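Local coordinates for protein CRISPR-associated endoribonuclease Cas2 (Thermococcus onnurineus, PDB 5G4D) that probably acts as a magnesium-dependent, single-strand-specific endoribonuclease and works in the adaptation stage of CRISPR immunity as a homodimer associated with Cas1, at residues Tyr5-Tyr10 and Asn33-Gly38; Val9-Val14 and Glu60-Ile65. All coordinates share one frame; numbering follows the deposited sequence.

Contact 1. Residues Tyr5-Tyr10 and Asn33-Gly38; sequences YVVIVY and NSVFEG
Y5 and G38 meet at one end of this antiparallel pairing, Y10 and S34 at the other, each tyrosine laying a ring face over a backbone CA. In these CH-pi contacts G38 CA sits 3.9 Å from the centroid of the Y5 ring, S34 CA 3.8 Å from that of Y10. CG anti to the backbone N (chi1 -163°) puts the Y5 ring over G38. Two-way backbone hydrogen bonds join V6 with G38 and I8 with F36, where I8 N to F36 O measures 2.8 Å. The Y10 N to S34 O bond is longer and more bent, 3.3 Å and 146° at the hydrogen. Apart from S34, just before its strand, the pairing joins strands 4-11 and 35-40, central neighbours in the ferredoxin-like sheet of Cas2. Y5 OH donates a 2.5 Å bond to the anti lone pair of E37 OE1, ring and carboxylate planes 85° apart. R74 makes a salt bridge to the same OE1, and Y66 of the second subunit bonds OE2. Apolar contacts divide by face: V9 CG1 packs alongside V35 CG2 at 4.0 Å toward the second subunit, Y10 CE1 against F36 CE1 at 3.7 Å toward helix 17-25.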
loop_
_atom_site.group_PDB
_atom_site.type_symbol
_atom_site.label_atom_id
_atom_site.label_comp_id
_atom_site.label_asym_id
_atom_site.label_seq_id
_atom_site.Cartn_x
_atom_site.Cartn_y
_atom_site.Cartn_z
ATOM N N TYR A 5 -9.514 2.401 -10.481
ATOM C CA TYR A 5 -8.253 1.708 -10.259
ATOM C C TYR A 5 -8.045 1.591 -8.755
ATOM O O TYR A 5 -8.238 2.567 -8.030
ATOM C CB TYR A 5 -7.092 2.480 -10.906
ATOM C CG TYR A 5 -5.841 1.670 -11.077
ATOM C CD1 TYR A 5 -4.935 1.525 -10.029
ATOM C CD2 TYR A 5 -5.548 1.052 -12.291
ATOM C CE1 TYR A 5 -3.788 0.766 -10.176
ATOM C CE2 TYR A 5 -4.402 0.297 -12.449
ATOM C CZ TYR A 5 -3.526 0.151 -11.387
ATOM O OH TYR A 5 -2.383 -0.598 -11.522
ATOM N N VAL A 6 -7.671 0.406 -8.275
ATOM C CA VAL A 6 -7.541 0.213 -6.833
ATOM C C VAL A 6 -6.115 -0.172 -6.464
ATOM O O VAL A 6 -5.387 -0.813 -7.230
ATOM C CB VAL A 6 -8.533 -0.842 -6.287
ATOM C CG1 VAL A 6 -9.970 -0.334 -6.415
ATOM C CG2 VAL A 6 -8.342 -2.186 -7.000
ATOM N N VAL A 7 -5.713 0.246 -5.269
ATOM C CA VAL A 7 -4.522 -0.276 -4.598
ATOM C C VAL A 7 -5.016 -0.855 -3.291
ATOM O O VAL A 7 -5.662 -0.146 -2.507
ATOM C CB VAL A 7 -3.452 0.800 -4.334
ATOM C CG1 VAL A 7 -2.289 0.192 -3.529
ATOM C CG2 VAL A 7 -2.965 1.440 -5.629
ATOM N N ILE A 8 -4.733 -2.134 -3.050
ATOM C CA ILE A 8 -5.214 -2.815 -1.854
ATOM C C ILE A 8 -4.021 -3.226 -1.005
ATOM O O ILE A 8 -3.099 -3.891 -1.494
ATOM C CB ILE A 8 -6.073 -4.045 -2.196
ATOM C CG1 ILE A 8 -7.290 -3.615 -3.013
ATOM C CG2 ILE A 8 -6.500 -4.755 -0.906
ATOM C CD1 ILE A 8 -8.315 -4.731 -3.178
ATOM N N VAL A 9 -4.042 -2.835 0.265
ATOM C CA VAL A 9 -3.035 -3.260 1.236
ATOM C C VAL A 9 -3.764 -3.968 2.366
ATOM O O VAL A 9 -4.889 -3.596 2.713
ATOM C CB VAL A 9 -2.210 -2.069 1.773
ATOM C CG1 VAL A 9 -1.457 -1.401 0.645
ATOM C CG2 VAL A 9 -3.120 -1.065 2.475
ATOM N N TYR A 10 -3.149 -5.002 2.932
ATOM C CA TYR A 10 -3.862 -5.746 3.967
ATOM C C TYR A 10 -2.911 -6.208 5.058
ATOM O O TYR A 10 -1.732 -6.481 4.825
ATOM C CB TYR A 10 -4.638 -6.947 3.406
ATOM C CG TYR A 10 -3.827 -7.936 2.603
ATOM C CD1 TYR A 10 -3.679 -7.790 1.234
ATOM C CD2 TYR A 10 -3.233 -9.039 3.215
ATOM C CE1 TYR A 10 -2.949 -8.682 0.490
ATOM C CE2 TYR A 10 -2.503 -9.954 2.476
ATOM C CZ TYR A 10 -2.371 -9.774 1.113
ATOM O OH TYR A 10 -1.656 -10.673 0.354
ATOM N N ASN A 33 4.763 -7.876 -1.013
ATOM C CA ASN A 33 4.068 -8.512 0.095
ATOM C C ASN A 33 2.899 -7.654 0.560
ATOM O O ASN A 33 3.075 -6.481 0.918
ATOM C CB ASN A 33 5.026 -8.772 1.253
ATOM C CG ASN A 33 4.352 -9.488 2.390
ATOM O OD1 ASN A 33 4.017 -8.884 3.412
ATOM N ND2 ASN A 33 4.102 -10.782 2.204
ATOM N N SER A 34 1.705 -8.242 0.490
ATOM C CA SER A 34 0.463 -7.679 1.023
ATOM C C SER A 34 0.022 -6.414 0.286
ATOM O O SER A 34 -0.720 -5.597 0.836
ATOM C CB SER A 34 0.572 -7.409 2.524
ATOM O OG SER A 34 1.092 -8.547 3.183
ATOM N N VAL A 35 0.436 -6.246 -0.966
ATOM C CA VAL A 35 -0.005 -5.117 -1.784
ATOM C C VAL A 35 -0.427 -5.622 -3.155
ATOM O O VAL A 35 0.335 -6.338 -3.811
ATOM C CB VAL A 35 1.098 -4.059 -1.949
ATOM C CG1 VAL A 35 0.561 -2.859 -2.759
ATOM C CG2 VAL A 35 1.649 -3.636 -0.582
ATOM N N PHE A 36 -1.611 -5.202 -3.603
ATOM C CA PHE A 36 -2.134 -5.514 -4.932
ATOM C C PHE A 36 -2.656 -4.241 -5.586
ATOM O O PHE A 36 -3.033 -3.280 -4.907
ATOM C CB PHE A 36 -3.268 -6.569 -4.885
ATOM C CG PHE A 36 -2.797 -7.966 -4.556
ATOM C CD1 PHE A 36 -2.511 -8.327 -3.254
ATOM C CD2 PHE A 36 -2.654 -8.918 -5.561
ATOM C CE1 PHE A 36 -2.062 -9.618 -2.941
ATOM C CE2 PHE A 36 -2.215 -10.220 -5.268
ATOM C CZ PHE A 36 -1.927 -10.570 -3.958
ATOM N N GLU A 37 -2.690 -4.230 -6.923
ATOM C CA GLU A 37 -3.300 -3.097 -7.615
ATOM C C GLU A 37 -3.838 -3.530 -8.977
ATOM O O GLU A 37 -3.433 -4.557 -9.527
ATOM C CB GLU A 37 -2.316 -1.923 -7.778
ATOM C CG GLU A 37 -1.142 -2.176 -8.712
ATOM C CD GLU A 37 -0.283 -0.935 -8.920
ATOM O OE1 GLU A 37 -0.664 -0.090 -9.765
ATOM O OE2 GLU A 37 0.761 -0.810 -8.247
ATOM N N GLY A 38 -4.738 -2.721 -9.518
ATOM C CA GLY A 38 -5.255 -2.963 -10.857
ATOM C C GLY A 38 -6.561 -2.249 -11.129
ATOM O O GLY A 38 -7.200 -1.670 -10.248
#

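Contact 2. Residues Val9-Val14 and Glu60-Ile65; sequences VYDVAV and EDSVVI
The C-terminal end of strand 4-11, with D11, the predicted catalytic magnesium ligand, is paired with S62 at the start of strand 62-68. D11 and S62 form an antiparallel hydrogen-bonded pair: D11 N reaches S62 O at 2.8 Å, and S62 N returns a bond to D11 O. V9 and V64 repeat the pattern two residues away, so each backbone N and O of these four residues that faces the partner strand is used. Between them, Y10 and V63 form the non-hydrogen-bonded pair, with Y10 CB 4.0 Å from V63 CG2. V9 and V64 lie side by side on the other face, V9 CG2 coming within 3.7 Å of V64 CB.

In the ferredoxin-like fold the first and last core strands are neighbours in this way, and here V63, V64 and I65 also pair with a strand of the second subunit, carrying the sheet across the dimer interface. S62 OG lies 3.4 Å from D11 CB. With CG anti to the backbone N (chi1 -164°), the D11 carboxylate turns away from strand 62-68, and its OD2 accepts a bond from N33 N of the second subunit.

Beyond the strands, the side chain of D61 takes over from the backbone. Its OD1 accepts A13 N at 2.9 Å from above the carboxylate plane, the donor standing 50° out of it. V12 comes across the same carboxylate, its CG1 3.5 Å from D61 OD2. R16, in the loop after strand 4-11, makes salt bridges to D61 OD2 and E60 OE1 and so ties that loop to the one leading into strand 62-68; within the latter, D57 N also bonds D61 OD2.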
loop_
_atom_site.group_PDB
_atom_site.type_symbol
_atom_site.label_atom_id
_atom_site.label_comp_id
_atom_site.label_asym_id
_atom_site.label_seq_id
_atom_site.Cartn_x
_atom_site.Cartn_y
_atom_site.Cartn_z
ATOM N N VAL A 9 -4.042 -2.835 0.265
ATOM C CA VAL A 9 -3.035 -3.260 1.236
ATOM C C VAL A 9 -3.764 -3.968 2.366
ATOM O O VAL A 9 -4.889 -3.596 2.713
ATOM C CB VAL A 9 -2.210 -2.069 1.773
ATOM C CG1 VAL A 9 -1.457 -1.401 0.645
ATOM C CG2 VAL A 9 -3.120 -1.065 2.475
ATOM N N TYR A 10 -3.149 -5.002 2.932
ATOM C CA TYR A 10 -3.862 -5.746 3.967
ATOM C C TYR A 10 -2.911 -6.208 5.058
ATOM O O TYR A 10 -1.732 -6.481 4.825
ATOM C CB TYR A 10 -4.638 -6.947 3.406
ATOM C CG TYR A 10 -3.827 -7.936 2.603
ATOM C CD1 TYR A 10 -3.679 -7.790 1.234
ATOM C CD2 TYR A 10 -3.233 -9.039 3.215
ATOM C CE1 TYR A 10 -2.949 -8.682 0.490
ATOM C CE2 TYR A 10 -2.503 -9.954 2.476
ATOM C CZ TYR A 10 -2.371 -9.774 1.113
ATOM O OH TYR A 10 -1.656 -10.673 0.354
ATOM N N ASP A 11 -3.465 -6.258 6.259
ATOM C CA ASP A 11 -2.778 -6.655 7.484
ATOM C C ASP A 11 -3.685 -7.724 8.084
ATOM O O ASP A 11 -4.689 -7.385 8.715
ATOM C CB ASP A 11 -2.620 -5.440 8.393
ATOM C CG ASP A 11 -1.618 -5.649 9.485
ATOM O OD1 ASP A 11 -1.436 -6.811 9.908
ATOM O OD2 ASP A 11 -1.017 -4.635 9.914
ATOM N N VAL A 12 -3.377 -9.001 7.843
ATOM C CA VAL A 12 -4.283 -10.107 8.165
ATOM C C VAL A 12 -3.519 -11.113 9.012
ATOM O O VAL A 12 -2.329 -11.340 8.784
ATOM C CB VAL A 12 -4.831 -10.783 6.890
ATOM C CG1 VAL A 12 -5.673 -12.020 7.234
ATOM C CG2 VAL A 12 -5.677 -9.786 6.067
ATOM N N ALA A 13 -4.210 -11.728 9.970
ATOM C CA ALA A 13 -3.557 -12.678 10.863
ATOM C C ALA A 13 -2.990 -13.859 10.078
ATOM O O ALA A 13 -3.454 -14.208 8.991
ATOM C CB ALA A 13 -4.539 -13.165 11.926
ATOM N N VAL A 14 -1.982 -14.510 10.673
ATOM C CA VAL A 14 -1.259 -15.556 9.958
ATOM C C VAL A 14 -2.167 -16.710 9.535
ATOM O O VAL A 14 -1.900 -17.370 8.525
ATOM C CB VAL A 14 -0.083 -16.060 10.822
ATOM C CG1 VAL A 14 -0.596 -16.754 12.063
ATOM C CG2 VAL A 14 0.764 -17.002 10.021
ATOM N N GLU A 60 -10.138 -8.529 13.776
ATOM C CA GLU A 60 -8.684 -8.616 13.855
ATOM C C GLU A 60 -7.983 -7.994 12.659
ATOM O O GLU A 60 -7.004 -7.254 12.831
ATOM C CB GLU A 60 -8.246 -10.084 13.970
ATOM C CG GLU A 60 -8.758 -10.824 15.185
ATOM C CD GLU A 60 -7.729 -11.801 15.724
ATOM O OE1 GLU A 60 -7.155 -12.564 14.916
ATOM O OE2 GLU A 60 -7.500 -11.800 16.952
ATOM N N ASP A 61 -8.446 -8.295 11.452
ATOM C CA ASP A 61 -7.725 -7.976 10.230
ATOM C C ASP A 61 -8.113 -6.598 9.711
ATOM O O ASP A 61 -9.158 -6.042 10.062
ATOM C CB ASP A 61 -8.007 -9.040 9.171
ATOM C CG ASP A 61 -7.724 -10.446 9.672
ATOM O OD1 ASP A 61 -6.796 -10.607 10.497
ATOM O OD2 ASP A 61 -8.418 -11.392 9.234
ATOM N N SER A 62 -7.249 -6.036 8.868
ATOM C CA SER A 62 -7.560 -4.756 8.245
ATOM C C SER A 62 -7.151 -4.773 6.782
ATOM O O SER A 62 -6.018 -5.129 6.445
ATOM C CB SER A 62 -6.876 -3.598 8.979
ATOM O OG SER A 62 -5.483 -3.565 8.723
ATOM N N VAL A 63 -8.082 -4.388 5.917
ATOM C CA VAL A 63 -7.831 -4.212 4.494
ATOM C C VAL A 63 -8.165 -2.768 4.155
ATOM O O VAL A 63 -9.230 -2.273 4.536
ATOM C CB VAL A 63 -8.671 -5.175 3.632
ATOM C CG1 VAL A 63 -8.297 -5.025 2.172
ATOM C CG2 VAL A 63 -8.523 -6.627 4.099
ATOM N N VAL A 64 -7.249 -2.083 3.479
ATOM C CA VAL A 64 -7.483 -0.722 3.000
ATOM C C VAL A 64 -7.503 -0.766 1.482
ATOM O O VAL A 64 -6.551 -1.246 0.854
ATOM C CB VAL A 64 -6.422 0.265 3.511
ATOM C CG1 VAL A 64 -6.646 1.652 2.894
ATOM C CG2 VAL A 64 -6.462 0.348 5.026
ATOM N N ILE A 65 -8.594 -0.288 0.894
ATOM C CA ILE A 65 -8.762 -0.245 -0.553
ATOM C C ILE A 65 -8.745 1.221 -0.972
ATOM O O ILE A 65 -9.745 1.941 -0.816
ATOM C CB ILE A 65 -10.057 -0.938 -0.997
ATOM C CG1 ILE A 65 -10.091 -2.365 -0.439
ATOM C CG2 ILE A 65 -10.171 -0.920 -2.518
ATOM C CD1 ILE A 65 -11.402 -3.091 -0.715
#

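From the N terminus, strand 4-11 supplies the first half of both contacts, which share V9 and Y10. Contact 1 closes the shorter loop, returning after helix 17-25 and strand 29-32. Contact 2 begins farther along the strand and closes later, after strand 35-40 and helix 42-55 as well, so the two loops overlap in a staggered way and neither encloses the other. Together they place strand 4-11 between strands 35-40 and 62-68. The contacts also meet directly: I8 CG2 of contact 1 packs on V63 CG1 of contact 2 at 3.6 Å, and V6 and I8 both touch I65. Each contact reaches the second subunit.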